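Local structure of tRNA (adenine(22)-N(1))-methyltransferase (Bacillus subtilis, 6Q56) at residues A14-S28 with Y36-E50. The protein catalyses the S-adenosyl-L-methionine-dependent methylation of adenosine 22 in tRNA, giving N(1)-methyladenosine at that position. The protein carries 2 engineered substitutions. Sequence-based numbering, arbitrary orientation.
Sequences AEYIPNGAVMADIGS and YAVLNHKASGAIAGE
Met-23 and Asp-25 pair in parallel with strand 45-50, the segment axes 4.6 Å apart and 10° from alignment: Met-23 hydrogen-bonds through its N to Gly-45 O and through its O to Ile-47 N, and Asp-25 repeats the pattern two residues on, its N to Ile-47 O at 2.8 Å and its O to Gly-49 N. This is a worked example of the beta-alpha-beta crossover with which a Rossmann-like methyltransferase begins, the connection being helix 32-39. On the face that this helix packs against, the Met-23 side chain runs from the neighbouring strand to the helix. Its CG, held between backbone N and carbonyl carbon (chi1 50°), rests 3.6 Å from Ala-43 CB and also meets Ala-46 CB, while the extended chi2 carries SD to 3.5 Å from Ala-37 CB. Ile-17 presses the tip of its longer branch on the same methyl, CD1 to Ala-37 CB 3.7 Å, so one small helix residue receives two bulky side chains. On the opposite face, Ala-24 CB lies alongside Ile-47 CB at 4.2 Å. Where the pairing opens, Ser-44 OG donates to Gly-20 O (2.9 Å) from well above the carbonyl plane, and its backbone N binds Ala-21 O. At the other end, probably beside the cofactor site as in related methyltransferases, the type II turn from Asp-25 to Ser-28 brings Ser-28 N to Gly-49 O. Ser-28 OG donates to Asp-25 OD2 at 2.8 Å, from above the carboxylate plane; Thr-92 of strand 90-96 binds OD1. Together these two bonds restrain the buried carboxylate's rotation.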
loop_
_atom_site.group_PDB
_atom_site.type_symbol
_atom_site.label_atom_id
_atom_site.label_comp_id
_atom_site.label_asym_id
_atom_site.label_seq_id
_atom_site.Cartn_x
_atom_site.Cartn_y
_atom_site.Cartn_z
ATOM N N ALA A 14 8.144 7.826 2.699
ATOM C CA ALA A 14 9.315 8.067 3.529
ATOM C C ALA A 14 8.993 8.731 4.868
ATOM O O ALA A 14 9.616 8.426 5.869
ATOM C CB ALA A 14 10.337 8.900 2.767
ATOM N N GLU A 15 8.029 9.640 4.879
ATOM C CA GLU A 15 7.670 10.353 6.098
ATOM C C GLU A 15 7.173 9.464 7.230
ATOM O O GLU A 15 7.164 9.887 8.375
ATOM C CB GLU A 15 6.620 11.420 5.808
ATOM C CG GLU A 15 7.042 12.475 4.801
ATOM C CD GLU A 15 8.348 13.158 5.153
ATOM O OE1 GLU A 15 8.638 13.329 6.350
ATOM O OE2 GLU A 15 9.087 13.532 4.225
ATOM N N TYR A 16 6.751 8.246 6.917
ATOM C CA TYR A 16 6.251 7.345 7.945
ATOM C C TYR A 16 7.312 6.403 8.461
ATOM O O TYR A 16 7.030 5.548 9.282
ATOM C CB TYR A 16 5.054 6.551 7.442
ATOM C CG TYR A 16 3.828 7.396 7.273
ATOM C CD1 TYR A 16 2.991 7.657 8.341
ATOM C CD2 TYR A 16 3.522 7.959 6.052
ATOM C CE1 TYR A 16 1.873 8.444 8.192
ATOM C CE2 TYR A 16 2.410 8.744 5.895
ATOM C CZ TYR A 16 1.587 8.982 6.966
ATOM O OH TYR A 16 0.485 9.771 6.798
ATOM N N ILE A 17 8.533 6.560 7.978
ATOM C CA ILE A 17 9.619 5.722 8.433
ATOM C C ILE A 17 9.980 6.167 9.837
ATOM O O ILE A 17 10.305 7.328 10.055
ATOM C CB ILE A 17 10.848 5.843 7.534
ATOM C CG1 ILE A 17 10.531 5.318 6.143
ATOM C CG2 ILE A 17 12.008 5.071 8.127
ATOM C CD1 ILE A 17 11.607 5.602 5.139
ATOM N N PRO A 18 9.914 5.271 10.804
ATOM C CA PRO A 18 10.252 5.663 12.171
ATOM C C PRO A 18 11.712 6.078 12.251
ATOM O O PRO A 18 12.552 5.461 11.623
ATOM C CB PRO A 18 9.999 4.391 12.980
ATOM C CG PRO A 18 9.233 3.488 12.082
ATOM C CD PRO A 18 9.675 3.829 10.704
ATOM N N ASN A 19 12.016 7.118 13.009
ATOM C CA ASN A 19 13.395 7.565 13.129
ATOM C C ASN A 19 14.326 6.443 13.571
ATOM O O ASN A 19 13.938 5.566 14.331
ATOM C CB ASN A 19 13.497 8.718 14.110
ATOM C CG ASN A 19 12.436 9.766 13.883
ATOM O OD1 ASN A 19 11.867 9.859 12.804
ATOM N ND2 ASN A 19 12.164 10.558 14.904
ATOM N N GLY A 20 15.558 6.486 13.077
ATOM C CA GLY A 20 16.564 5.495 13.407
ATOM C C GLY A 20 16.178 4.091 13.013
ATOM O O GLY A 20 16.847 3.127 13.360
ATOM N N ALA A 21 15.087 3.967 12.280
ATOM C CA ALA A 21 14.619 2.657 11.876
ATOM C C ALA A 21 15.456 2.020 10.780
ATOM O O ALA A 21 16.075 2.696 9.974
ATOM C CB ALA A 21 13.175 2.744 11.418
ATOM N N VAL A 22 15.450 0.700 10.760
ATOM C CA VAL A 22 16.115 -0.047 9.723
ATOM C C VAL A 22 14.934 -0.395 8.840
ATOM O O VAL A 22 13.995 -1.034 9.289
ATOM C CB VAL A 22 16.786 -1.319 10.230
ATOM C CG1 VAL A 22 17.245 -2.157 9.061
ATOM C CG2 VAL A 22 17.949 -0.972 11.128
ATOM N N MET A 23 14.968 0.050 7.597
ATOM C CA MET A 23 13.869 -0.185 6.687
ATOM C C MET A 23 14.213 -1.115 5.555
ATOM O O MET A 23 15.353 -1.198 5.127
ATOM C CB MET A 23 13.452 1.136 6.068
ATOM C CG MET A 23 14.634 1.895 5.512
ATOM S SD MET A 23 14.199 3.106 4.272
ATOM C CE MET A 23 13.183 2.097 3.211
ATOM N N ALA A 24 13.194 -1.802 5.071
ATOM C CA ALA A 24 13.335 -2.699 3.955
ATOM C C ALA A 24 12.361 -2.226 2.905
ATOM O O ALA A 24 11.166 -2.170 3.138
ATOM C CB ALA A 24 13.043 -4.126 4.354
ATOM N N ASP A 25 12.888 -1.878 1.747
ATOM C CA ASP A 25 12.079 -1.418 0.641
ATOM C C ASP A 25 11.980 -2.559 -0.348
ATOM O O ASP A 25 12.947 -2.912 -0.999
ATOM C CB ASP A 25 12.697 -0.187 -0.009
ATOM C CG ASP A 25 11.782 0.459 -1.027
ATOM O OD1 ASP A 25 10.573 0.185 -0.999
ATOM O OD2 ASP A 25 12.278 1.244 -1.845
ATOM N N ILE A 26 10.795 -3.137 -0.439
ATOM C CA ILE A 26 10.548 -4.247 -1.328
ATOM C C ILE A 26 10.231 -3.736 -2.725
ATOM O O ILE A 26 9.412 -2.845 -2.895
ATOM C CB ILE A 26 9.396 -5.101 -0.796
ATOM C CG1 ILE A 26 9.563 -5.309 0.707
ATOM C CG2 ILE A 26 9.328 -6.426 -1.526
ATOM C CD1 ILE A 26 10.879 -5.935 1.101
ATOM N N GLY A 27 10.906 -4.301 -3.716
ATOM C CA GLY A 27 10.728 -3.901 -5.094
ATOM C C GLY A 27 11.146 -2.459 -5.235
ATOM O O GLY A 27 10.518 -1.688 -5.934
ATOM N N SER A 28 12.224 -2.116 -4.544
ATOM C CA SER A 28 12.754 -0.762 -4.525
ATOM C C SER A 28 13.035 -0.181 -5.900
ATOM O O SER A 28 13.694 -0.790 -6.725
ATOM C CB SER A 28 14.026 -0.698 -3.682
ATOM O OG SER A 28 14.456 0.632 -3.503
ATOM N N TYR A 36 17.529 7.739 -0.021
ATOM C CA TYR A 36 17.005 9.005 0.463
ATOM C C TYR A 36 16.771 8.965 1.964
ATOM O O TYR A 36 17.047 9.931 2.658
ATOM C CB TYR A 36 15.699 9.339 -0.257
ATOM C CG TYR A 36 14.959 10.533 0.285
ATOM C CD1 TYR A 36 14.170 10.426 1.411
ATOM C CD2 TYR A 36 15.038 11.759 -0.339
ATOM C CE1 TYR A 36 13.484 11.509 1.904
ATOM C CE2 TYR A 36 14.355 12.848 0.146
ATOM C CZ TYR A 36 13.580 12.717 1.267
ATOM O OH TYR A 36 12.907 13.799 1.755
ATOM N N ALA A 37 16.251 7.849 2.456
ATOM C CA ALA A 37 15.949 7.705 3.874
ATOM C C ALA A 37 17.192 7.664 4.744
ATOM O O ALA A 37 17.240 8.289 5.793
ATOM C CB ALA A 37 15.103 6.468 4.109
ATOM N N VAL A 38 18.191 6.925 4.294
ATOM C CA VAL A 38 19.441 6.793 5.016
ATOM C C VAL A 38 20.235 8.092 4.972
ATOM O O VAL A 38 20.781 8.523 5.973
ATOM C CB VAL A 38 20.267 5.634 4.450
ATOM C CG1 VAL A 38 21.656 5.611 5.051
ATOM C CG2 VAL A 38 19.552 4.329 4.710
ATOM N N LEU A 39 20.282 8.716 3.806
ATOM C CA LEU A 39 20.996 9.973 3.644
ATOM C C LEU A 39 20.404 11.073 4.511
ATOM O O LEU A 39 21.124 11.884 5.070
ATOM C CB LEU A 39 20.948 10.432 2.197
ATOM C CG LEU A 39 21.845 9.726 1.194
ATOM C CD1 LEU A 39 21.451 10.119 -0.211
ATOM C CD2 LEU A 39 23.293 10.077 1.452
ATOM N N ASN A 40 19.085 11.102 4.611
ATOM C CA ASN A 40 18.419 12.104 5.415
ATOM C C ASN A 40 18.274 11.647 6.850
ATOM O O ASN A 40 17.545 12.235 7.621
ATOM C CB ASN A 40 17.058 12.447 4.826
ATOM C CG ASN A 40 17.168 13.150 3.495
ATOM O OD1 ASN A 40 16.979 14.357 3.411
ATOM N ND2 ASN A 40 17.487 12.401 2.451
ATOM N N HIS A 41 18.984 10.584 7.187
ATOM C CA HIS A 41 18.997 10.029 8.533
ATOM C C HIS A 41 17.635 9.610 9.051
ATOM O O HIS A 41 17.446 9.445 10.247
ATOM C CB HIS A 41 19.664 11.023 9.470
ATOM C CG HIS A 41 20.865 11.674 8.865
ATOM N ND1 HIS A 41 20.882 12.998 8.486
ATOM C CD2 HIS A 41 22.070 11.169 8.520
ATOM C CE1 HIS A 41 22.055 13.285 7.955
ATOM N NE2 HIS A 41 22.796 12.192 7.967
ATOM N N LYS A 42 16.694 9.416 8.141
ATOM C CA LYS A 42 15.370 8.977 8.519
ATOM C C LYS A 42 15.471 7.517 8.899
ATOM O O LYS A 42 14.746 7.032 9.756
ATOM C CB LYS A 42 14.396 9.149 7.365
ATOM C CG LYS A 42 14.092 10.595 7.014
ATOM C CD LYS A 42 12.850 10.707 6.149
ATOM C CE LYS A 42 11.666 10.018 6.807
ATOM N NZ LYS A 42 11.348 10.559 8.157
ATOM N N ALA A 43 16.389 6.819 8.249
ATOM C CA ALA A 43 16.619 5.409 8.516
ATOM C C ALA A 43 18.079 5.213 8.878
ATOM O O ALA A 43 18.943 5.908 8.367
ATOM C CB ALA A 43 16.258 4.572 7.306
ATOM N N SER A 44 18.347 4.276 9.773
ATOM C CA SER A 44 19.709 4.011 10.211
ATOM C C SER A 44 20.410 3.118 9.214
ATOM O O SER A 44 21.596 3.255 8.961
ATOM C CB SER A 44 19.707 3.356 11.586
ATOM O OG SER A 44 18.942 2.174 11.590
ATOM N N GLY A 45 19.644 2.199 8.657
ATOM C CA GLY A 45 20.139 1.269 7.670
ATOM C C GLY A 45 18.987 0.840 6.796
ATOM O O GLY A 45 17.839 1.111 7.128
ATOM N N ALA A 46 19.276 0.176 5.691
ATOM C CA ALA A 46 18.210 -0.238 4.816
ATOM C C ALA A 46 18.555 -1.432 3.961
ATOM O O ALA A 46 19.713 -1.734 3.710
ATOM C CB ALA A 46 17.804 0.922 3.930
ATOM N N ILE A 47 17.504 -2.094 3.514
ATOM C CA ILE A 47 17.599 -3.238 2.647
ATOM C C ILE A 47 16.728 -2.912 1.452
ATOM O O ILE A 47 15.593 -2.490 1.604
ATOM C CB ILE A 47 17.060 -4.503 3.313
ATOM C CG1 ILE A 47 17.821 -4.790 4.605
ATOM C CG2 ILE A 47 17.154 -5.678 2.361
ATOM C CD1 ILE A 47 17.260 -5.949 5.387
ATOM N N ALA A 48 17.276 -3.096 0.265
ATOM C CA ALA A 48 16.547 -2.833 -0.953
ATOM C C ALA A 48 16.428 -4.138 -1.696
ATOM O O ALA A 48 17.413 -4.690 -2.151
ATOM C CB ALA A 48 17.264 -1.797 -1.793
ATOM N N GLY A 49 15.205 -4.626 -1.804
ATOM C CA GLY A 49 14.933 -5.872 -2.479
ATOM C C GLY A 49 14.494 -5.721 -3.917
ATOM O O GLY A 49 13.686 -4.874 -4.252
ATOM N N GLU A 50 15.047 -6.568 -4.766
ATOM C CA GLU A 50 14.731 -6.574 -6.176
ATOM C C GLU A 50 14.555 -8.027 -6.555
ATOM O O GLU A 50 15.203 -8.900 -5.999
ATOM C CB GLU A 50 15.844 -5.931 -6.987
ATOM C CG GLU A 50 16.260 -4.565 -6.486
ATOM C CD GLU A 50 15.253 -3.482 -6.794
ATOM O OE1 GLU A 50 14.533 -3.600 -7.796
ATOM O OE2 GLU A 50 15.187 -2.500 -6.038
#